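Local coordinates for protein beta-glucoside phosphorylase BglX (Unidentified, PDB 5VQE) that probably cleaves beta-glucosides with phosphate as a glycoside phosphorylase of family GH3, and binds 2-deoxy-2-fluoro-glucose in its barrel domain, at residues N92-G97 with N161-G166. Residues are numbered along the deposited sequence; the frame is centred on the assembly and turned at random.
Sequences NLERGG and NVRTYG. With G2F (2-deoxy-2-fluoro-alpha-D-glucopyranose), chain B.
The two loops come nearest at Glu94 and Arg163, whose CA atoms are 7.7 Å apart, so the direct contacts are made by side chains. Segment 92-97 follows strand 88-91 of the TIM-barrel-type domain. Segment 161-166 lies in the loop after the neighbouring strand 143-144 and contains a short 3-10 turn at 162-163.

Glu94 reaches over with an extended chain, CG anti to the backbone N (chi1 -176°). Its carboxylate is gripped by two arginines, one on each oxygen. Arg163 NE donates to Glu94 OE2 at 2.8 Å along an almost straight line. OE2 lies in the guanidinium plane of Arg163; NE comes to it from the syn side, though 25° out of the carboxylate plane. On the other oxygen, Arg95 NE binds the anti lone pair of Glu94 OE1 at 2.8 Å, and Arg95 NH2 adds a weak bond to it. A water donates to Glu94 OE2 and accepts from Arg163 NH2, linking the two groups a second time.

Arg95 NH2 also packs against carbon atoms of segment 161-166. It lies 3.5 Å from Val162 CG2 and 3.9 Å from Arg163 CG, the latter at the guanidinium edge. Tyr109 takes a hydrogen bond from Arg95 NH1, and the carbonyl of Ile159 takes one from Arg163 NH1.

The bend of Arg163 at chi3 (77°) helps turn its guanidinium toward the sugar, where Arg163 NH2 donates to O3 of G2F at 3.2 Å. Lys193 and His194 also bind this sugar, and Asn92 lies beside it in the same pocket. Glu94 is thus placed as a second-shell residue and, with the Ile159 carbonyl, probably helps orient Arg163. Its carboxylate probably offsets part of the positive charge of the two arginines in this largely buried place.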
ATOM      1  N   ASN A  92      -0.043   5.482  -5.608  1.00 10.44           N
ATOM      2  CA  ASN A  92      -0.076   4.336  -4.696  1.00 10.25           C
ATOM      3  C   ASN A  92      -0.797   3.167  -5.377  1.00 11.96           C
ATOM      4  O   ASN A  92      -1.892   2.758  -4.986  1.00 13.57           O
ATOM      5  CB  ASN A  92      -0.784   4.686  -3.387  1.00 12.49           C
ATOM      6  CG  ASN A  92       0.027   5.600  -2.486  1.00 13.27           C
ATOM      7  OD1 ASN A  92      -0.451   6.657  -2.034  1.00 13.68           O
ATOM      8  ND2 ASN A  92       1.232   5.179  -2.177  1.00  7.39           N
ATOM      9  N   LEU A  93      -0.151   2.605  -6.401  1.00 10.89           N
ATOM     10  CA  LEU A  93      -0.735   1.491  -7.153  1.00 12.49           C
ATOM     11  C   LEU A  93      -0.404   0.188  -6.428  1.00 12.36           C
ATOM     12  O   LEU A  93       0.494  -0.566  -6.799  1.00 13.24           O
ATOM     13  CB  LEU A  93      -0.234   1.493  -8.588  1.00 11.35           C
ATOM     14  CG  LEU A  93      -0.664   2.702  -9.412  1.00 10.43           C
ATOM     15  CD1 LEU A  93       0.370   2.995 -10.484  1.00 10.83           C
ATOM     16  CD2 LEU A  93      -2.044   2.472 -10.032  1.00 15.37           C
ATOM     17  N   GLU A  94      -1.182  -0.084  -5.381  1.00 10.85           N
ATOM     18  CA  GLU A  94      -0.906  -1.151  -4.431  1.00 12.98           C
ATOM     19  C   GLU A  94      -1.516  -2.489  -4.840  1.00 12.05           C
ATOM     20  O   GLU A  94      -0.911  -3.538  -4.599  1.00 12.19           O
ATOM     21  CB  GLU A  94      -1.439  -0.735  -3.056  1.00 15.90           C
ATOM     22  CG  GLU A  94      -1.165  -1.691  -1.924  1.00 13.01           C
ATOM     23  CD  GLU A  94      -1.841  -1.232  -0.646  1.00 22.25           C
ATOM     24  OE1 GLU A  94      -2.987  -1.665  -0.383  1.00 17.91           O
ATOM     25  OE2 GLU A  94      -1.239  -0.405   0.073  1.00 17.61           O
ATOM     26  N   ARG A  95      -2.701  -2.472  -5.456  1.00 11.17           N
ATOM     27  CA  ARG A  95      -3.500  -3.674  -5.672  1.00 11.76           C
ATOM     28  C   ARG A  95      -3.896  -3.852  -7.132  1.00 12.58           C
ATOM     29  O   ARG A  95      -4.808  -4.641  -7.433  1.00 12.89           O
ATOM     30  CB  ARG A  95      -4.750  -3.632  -4.795  1.00 11.22           C
ATOM     31  CG  ARG A  95      -4.408  -3.331  -3.359  1.00 14.38           C
ATOM     32  CD  ARG A  95      -5.567  -3.545  -2.430  1.00 16.86           C
ATOM     33  NE  ARG A  95      -5.171  -3.215  -1.068  1.00 15.65           N
ATOM     34  CZ  ARG A  95      -5.846  -3.559   0.021  1.00 20.18           C
ATOM     35  NH1 ARG A  95      -6.982  -4.252  -0.070  1.00 15.90           N
ATOM     36  NH2 ARG A  95      -5.372  -3.201   1.208  1.00 16.38           N
ATOM     37  N   GLY A  96      -3.218  -3.153  -8.037  1.00 13.70           N
ATOM     38  CA  GLY A  96      -3.566  -3.115  -9.444  1.00 15.20           C
ATOM     39  C   GLY A  96      -3.857  -1.681  -9.829  1.00 14.40           C
ATOM     40  O   GLY A  96      -3.411  -0.763  -9.142  1.00 13.65           O
ATOM     41  N   GLY A  97      -4.607  -1.462 -10.905  1.00 13.31           N
ATOM     42  CA  GLY A  97      -5.009  -0.105 -11.241  1.00 16.02           C
ATOM     43  C   GLY A  97      -5.857   0.546 -10.166  1.00 15.67           C
ATOM     44  O   GLY A  97      -5.821   1.765  -9.996  1.00 19.53           O
ATOM     45  N   ASN A 161      -0.845  -5.561   7.756  1.00 13.04           N
ATOM     46  CA  ASN A 161      -1.990  -6.455   7.511  1.00 13.43           C
ATOM     47  C   ASN A 161      -1.986  -6.855   6.037  1.00 14.36           C
ATOM     48  O   ASN A 161      -0.929  -7.249   5.515  1.00 14.95           O
ATOM     49  CB  ASN A 161      -3.248  -5.741   7.991  1.00 13.65           C
ATOM     50  CG  ASN A 161      -4.396  -6.690   8.245  1.00 20.46           C
ATOM     51  OD1 ASN A 161      -5.312  -6.826   7.423  1.00 16.68           O
ATOM     52  ND2 ASN A 161      -4.355  -7.361   9.392  1.00 15.53           N
ATOM     53  N   VAL A 162      -3.108  -6.747   5.322  1.00 14.46           N
ATOM     54  CA  VAL A 162      -3.173  -7.241   3.952  1.00 14.84           C
ATOM     55  C   VAL A 162      -2.347  -6.422   2.976  1.00 12.93           C
ATOM     56  O   VAL A 162      -2.212  -6.830   1.823  1.00 13.32           O
ATOM     57  CB  VAL A 162      -4.628  -7.294   3.435  1.00 13.45           C
ATOM     58  CG1 VAL A 162      -5.440  -8.290   4.241  1.00 18.48           C
ATOM     59  CG2 VAL A 162      -5.278  -5.921   3.445  1.00 15.25           C
ATOM     60  N   ARG A 163      -1.798  -5.277   3.389  1.00 12.33           N
ATOM     61  CA  ARG A 163      -0.913  -4.525   2.506  1.00 11.33           C
ATOM     62  C   ARG A 163       0.446  -5.191   2.350  1.00 11.93           C
ATOM     63  O   ARG A 163       1.216  -4.792   1.464  1.00 11.36           O
ATOM     64  CB  ARG A 163      -0.730  -3.096   3.021  1.00 12.35           C
ATOM     65  CG  ARG A 163      -2.011  -2.259   3.031  1.00 15.45           C
ATOM     66  CD  ARG A 163      -1.764  -0.911   3.687  1.00 14.12           C
ATOM     67  NE  ARG A 163      -1.061   0.024   2.816  1.00 16.34           N
ATOM     68  CZ  ARG A 163      -0.352   1.062   3.249  1.00 18.30           C
ATOM     69  NH1 ARG A 163      -0.233   1.297   4.554  1.00 17.19           N
ATOM     70  NH2 ARG A 163       0.253   1.858   2.381  1.00 16.76           N
ATOM     71  N   THR A 164       0.758  -6.177   3.183  1.00 10.08           N
ATOM     72  CA  THR A 164       2.019  -6.896   3.134  1.00 11.16           C
ATOM     73  C   THR A 164       1.842  -8.234   2.426  1.00 12.64           C
ATOM     74  O   THR A 164       0.729  -8.711   2.193  1.00 12.28           O
ATOM     75  CB  THR A 164       2.576  -7.152   4.542  1.00 12.58           C
ATOM     76  OG1 THR A 164       1.850  -8.223   5.160  1.00 14.40           O
ATOM     77  CG2 THR A 164       2.494  -5.914   5.421  1.00 12.63           C
ATOM     78  N   TYR A 165       2.977  -8.848   2.099  1.00 11.35           N
ATOM     79  CA  TYR A 165       3.028 -10.223   1.636  1.00 10.39           C
ATOM     80  C   TYR A 165       3.115 -11.210   2.795  1.00 16.21           C
ATOM     81  O   TYR A 165       3.577 -12.344   2.613  1.00 13.51           O
ATOM     82  CB  TYR A 165       4.208 -10.416   0.675  1.00 10.58           C
ATOM     83  CG  TYR A 165       4.089  -9.592  -0.582  1.00 13.27           C
ATOM     84  CD1 TYR A 165       3.052  -9.808  -1.481  1.00 11.67           C
ATOM     85  CD2 TYR A 165       5.004  -8.589  -0.870  1.00 13.28           C
ATOM     86  CE1 TYR A 165       2.928  -9.048  -2.627  1.00 12.91           C
ATOM     87  CE2 TYR A 165       4.887  -7.825  -2.021  1.00 14.94           C
ATOM     88  CZ  TYR A 165       3.846  -8.058  -2.888  1.00 14.78           C
ATOM     89  OH  TYR A 165       3.724  -7.296  -4.023  1.00 16.74           O
ATOM     90  N   GLY A 166       2.671 -10.805   3.979  1.00 13.63           N
ATOM     91  CA  GLY A 166       2.603 -11.701   5.111  1.00 15.33           C
ATOM     92  C   GLY A 166       3.765 -11.540   6.063  1.00 16.27           C
ATOM     93  O   GLY A 166       4.369 -10.468   6.146  1.00 13.73           O
TER
HETATM   94  C1  G2F B 601       2.759   7.684   3.454  1.00 13.43           C
HETATM   95  C2  G2F B 601       2.346   6.176   3.476  1.00 16.96           C
HETATM   96  C3  G2F B 601       2.882   5.513   2.172  1.00 11.41           C
HETATM   97  C4  G2F B 601       2.342   6.316   0.948  1.00 13.57           C
HETATM   98  C5  G2F B 601       2.809   7.804   1.095  1.00 12.95           C
HETATM   99  C6  G2F B 601       2.232   8.692  -0.078  1.00 13.96           C
HETATM  100  O3  G2F B 601       2.313   4.234   2.082  1.00 11.73           O
HETATM  101  O4  G2F B 601       2.970   5.804  -0.197  1.00  9.24           O
HETATM  102  O5  G2F B 601       2.271   8.323   2.299  1.00 12.31           O
HETATM  103  O6  G2F B 601       0.848   8.495  -0.142  1.00 14.50           O
HETATM  104  F2  G2F B 601       2.903   5.559   4.541  1.00 13.36           F
HETATM  105  O   HOH W   1       0.142   1.757  -0.686  1.00 13.22           O